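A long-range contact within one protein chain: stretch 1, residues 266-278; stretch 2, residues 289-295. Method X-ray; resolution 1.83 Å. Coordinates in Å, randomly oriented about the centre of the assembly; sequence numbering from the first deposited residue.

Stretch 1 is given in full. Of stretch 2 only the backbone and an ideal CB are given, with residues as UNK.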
# COMPACT_ATOMS: atom_id res chain seq x y z
N CYS D 266 15.92 35.48 28.24
CA CYS D 266 17.21 35.33 28.91
C CYS D 266 18.10 36.54 28.65
O CYS D 266 18.85 36.98 29.53
CB CYS D 266 17.94 34.07 28.44
SG CYS D 266 17.31 32.54 29.15
N SER D 267 18.04 37.07 27.43
CA SER D 267 18.86 38.23 27.09
C SER D 267 18.53 39.41 27.99
O SER D 267 19.43 40.06 28.53
CB SER D 267 18.65 38.63 25.62
OG SER D 267 19.21 37.64 24.76
N PHE D 268 17.24 39.68 28.16
CA PHE D 268 16.79 40.79 29.02
C PHE D 268 17.20 40.54 30.47
O PHE D 268 17.77 41.42 31.12
CB PHE D 268 15.27 40.92 28.93
CG PHE D 268 14.70 42.04 29.76
CD1 PHE D 268 14.65 43.34 29.26
CD2 PHE D 268 14.20 41.80 31.04
CE1 PHE D 268 14.10 44.38 30.01
CE2 PHE D 268 13.65 42.83 31.81
CZ PHE D 268 13.60 44.12 31.29
N ALA D 269 16.91 39.35 30.98
CA ALA D 269 17.25 39.01 32.35
C ALA D 269 18.75 39.12 32.60
O ALA D 269 19.18 39.61 33.65
CB ALA D 269 16.76 37.60 32.68
N ALA D 270 19.55 38.65 31.65
CA ALA D 270 21.01 38.71 31.80
C ALA D 270 21.53 40.15 31.78
O ALA D 270 22.38 40.51 32.60
CB ALA D 270 21.69 37.89 30.71
N MET D 271 21.02 40.97 30.86
CA MET D 271 21.46 42.36 30.78
C MET D 271 21.05 43.17 32.00
O MET D 271 21.84 43.97 32.51
CB MET D 271 20.91 43.03 29.52
CG MET D 271 21.62 42.66 28.23
SD MET D 271 23.41 42.96 28.25
CE MET D 271 23.49 44.56 28.87
N ILE D 272 19.83 42.96 32.48
CA ILE D 272 19.36 43.69 33.65
C ILE D 272 20.22 43.28 34.84
O ILE D 272 20.60 44.11 35.67
CB ILE D 272 17.88 43.38 33.95
CG1 ILE D 272 17.00 43.95 32.83
CG2 ILE D 272 17.47 43.98 35.29
CD1 ILE D 272 17.12 45.46 32.65
N ALA D 273 20.55 41.99 34.93
CA ALA D 273 21.38 41.50 36.02
C ALA D 273 22.75 42.17 35.96
O ALA D 273 23.29 42.59 36.98
CB ALA D 273 21.53 39.99 35.93
N LEU D 274 23.30 42.28 34.75
CA LEU D 274 24.61 42.91 34.58
C LEU D 274 24.58 44.37 35.03
O LEU D 274 25.50 44.83 35.71
CB LEU D 274 25.05 42.85 33.11
CG LEU D 274 26.40 43.52 32.82
CD1 LEU D 274 27.50 42.68 33.44
CD2 LEU D 274 26.62 43.67 31.33
N ILE D 275 23.53 45.08 34.64
CA ILE D 275 23.38 46.49 35.01
C ILE D 275 23.22 46.66 36.52
O ILE D 275 23.85 47.54 37.11
CB ILE D 275 22.18 47.13 34.25
CG1 ILE D 275 22.69 47.84 32.99
CG2 ILE D 275 21.46 48.13 35.14
CD1 ILE D 275 23.50 46.96 32.07
N CYS D 276 22.39 45.83 37.13
CA CYS D 276 22.17 45.89 38.57
C CYS D 276 23.49 45.61 39.29
O CYS D 276 23.81 46.26 40.28
CB CYS D 276 21.13 44.86 39.02
SG CYS D 276 19.45 45.23 38.50
N TYR D 277 24.23 44.64 38.77
CA TYR D 277 25.51 44.26 39.34
C TYR D 277 26.54 45.37 39.17
O TYR D 277 27.28 45.70 40.10
CB TYR D 277 26.00 42.97 38.68
CG TYR D 277 27.47 42.67 38.87
CD1 TYR D 277 28.39 42.90 37.85
CD2 TYR D 277 27.94 42.14 40.08
CE1 TYR D 277 29.74 42.62 38.02
CE2 TYR D 277 29.29 41.86 40.25
CZ TYR D 277 30.18 42.10 39.22
OH TYR D 277 31.52 41.82 39.40
N ALA D 278 26.57 45.96 37.97
CA ALA D 278 27.51 47.03 37.65
C ALA D 278 27.36 48.25 38.55
O ALA D 278 28.33 48.97 38.79
CB ALA D 278 27.33 47.43 36.19
N UNK D 289 36.55 40.37 35.38
CA UNK D 289 36.27 40.70 33.99
C UNK D 289 34.93 39.99 33.77
O UNK D 289 34.87 38.76 33.77
CB UNK D 289 37.37 40.26 33.02
N UNK D 290 33.87 40.77 33.61
CA UNK D 290 32.52 40.23 33.43
C UNK D 290 31.91 40.69 32.12
O UNK D 290 32.19 41.79 31.65
CB UNK D 290 31.62 40.64 34.60
N UNK D 291 31.06 39.86 31.53
CA UNK D 291 30.44 40.24 30.27
C UNK D 291 29.16 39.50 29.95
O UNK D 291 28.97 38.35 30.35
CB UNK D 291 31.44 40.02 29.13
N UNK D 292 28.27 40.19 29.24
CA UNK D 292 27.05 39.60 28.74
C UNK D 292 27.19 39.88 27.25
O UNK D 292 27.31 41.04 26.84
CB UNK D 292 25.78 40.17 29.37
N UNK D 293 27.24 38.83 26.45
CA UNK D 293 27.37 39.00 25.02
C UNK D 293 26.10 38.43 24.38
O UNK D 293 25.70 37.31 24.68
CB UNK D 293 28.63 38.32 24.49
N UNK D 294 25.48 39.25 23.54
CA UNK D 294 24.23 38.92 22.86
C UNK D 294 24.49 38.66 21.38
O UNK D 294 25.02 39.52 20.67
CB UNK D 294 23.21 40.04 23.03
N UNK D 295 24.09 37.47 20.92
CA UNK D 295 24.31 37.06 19.54
C UNK D 295 23.08 37.07 18.65
O UNK D 295 21.95 36.92 19.10
CB UNK D 295 24.91 35.65 19.53

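The strand runs nearly antiparallel to the helix, with 153° between their N-to-C directions and axes 8.9 Å apart at closest approach. An extended strand turns its side chains to alternate faces, so every second position can address the helix. At position 289 the CA-to-CB bond points away and no atom of the helix lies within 5.5 Å of the ideal CB. The helix therefore sets no rule here; the extended backbone (-131/111) would accept many residues, β-branched or aromatic included. It is Phe-289, and the closest approach of its side chain is Phe-289 CB to Tyr-277 OH, 8.8 Å.

Position 290 points toward the helix. Its ideal CB sits 4.4 Å from Tyr-277 CE1 and 4.7 Å from Leu-274 CD1, facing an aromatic ring with a phenolic hydroxyl at its tip and a leucine methyl. A small residue would fit, either apolar (alanine) or polar (serine, threonine), the latter able to exploit the hydroxyl. The residue is Ser-290. With chi1 in m, its OG lies 3.9 Å from Tyr-277 OH, too far for a direct link, and one water closes the gap, 2.7 Å from Ser-290 OG and 2.9 Å from Tyr-277 OH.

Position 291 turns away again, at -159/149, and stretch 1 offers its ideal CB nothing. Extended geometry favours β-branched residues without demanding one; Thr-291 fits that preference, its OG1 hydrogen-bonded elsewhere in the structure.

Position 292 is the centre of the contact. Its ideal CB points toward the helix, 3.8 Å from Met-271 SD, 4.1 Å from Leu-274 CD2 and 4.7 Å from Ala-270 O. The surroundings are mostly apolar and already close, which argues for a compact hydrophobic residue: valine, perhaps isoleucine or alanine. Val-292 has the largest covered area of either stretch. Its CG1 meets Met-271 SD at 3.4 Å and lies 4.1 Å from Ala-270 CB, while CG2 packs 3.8 Å from Leu-274 CB. The two methyls thus lie against Ala-270, Met-271 and Leu-274, about one turn of the helix.

Position 293 points away, and from the helix's side almost any strand-forming residue would do. Thr-293 occupies it.

At position 294 the CB again points toward the helix, but the nearest atom, Ser-267 OG, is 5.0 Å off. That extra room calls for a longer apolar side chain, leucine, isoleucine or methionine. Leu-294, with chi1 m and chi2 t, reaches across: CD1 comes 3.9 Å from Met-271 CG and CD2 3.8 Å from Ser-267 OG.

Position 295 points sideways with no helix atom near, leaving the choice free; Tyr-295 makes no contact with the helix.

Stretch 2, residues 289-295: FSTVTLY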
# COMPACT_ATOMS: atom_id res chain seq x y z
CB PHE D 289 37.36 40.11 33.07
CG PHE D 289 37.32 40.61 31.64
CD1 PHE D 289 38.44 40.49 30.83
CD2 PHE D 289 36.16 41.18 31.11
CE1 PHE D 289 38.42 40.93 29.50
CE2 PHE D 289 36.13 41.62 29.78
CZ PHE D 289 37.26 41.49 28.98
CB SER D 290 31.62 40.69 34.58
OG SER D 290 32.18 40.35 35.84
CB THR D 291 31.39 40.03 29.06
OG1 THR D 291 30.67 40.30 27.85
CG2 THR D 291 31.90 38.60 29.01
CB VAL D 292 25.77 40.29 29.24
CG1 VAL D 292 24.57 39.80 28.42
CG2 VAL D 292 25.55 39.97 30.71
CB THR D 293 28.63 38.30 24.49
OG1 THR D 293 29.78 38.91 25.08
CG2 THR D 293 28.73 38.43 22.97
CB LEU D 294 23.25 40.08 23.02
CG LEU D 294 23.05 40.53 24.47
CD1 LEU D 294 22.10 41.72 24.51
CD2 LEU D 294 22.50 39.38 25.31
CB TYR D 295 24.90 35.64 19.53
CG TYR D 295 26.22 35.52 20.25
CD1 TYR D 295 27.41 35.89 19.63
CD2 TYR D 295 26.28 35.03 21.55
CE1 TYR D 295 28.63 35.78 20.29
CE2 TYR D 295 27.49 34.92 22.23
CZ TYR D 295 28.66 35.29 21.59
OH TYR D 295 29.86 35.18 22.26
O HOH W 1 32.89 42.69 36.99
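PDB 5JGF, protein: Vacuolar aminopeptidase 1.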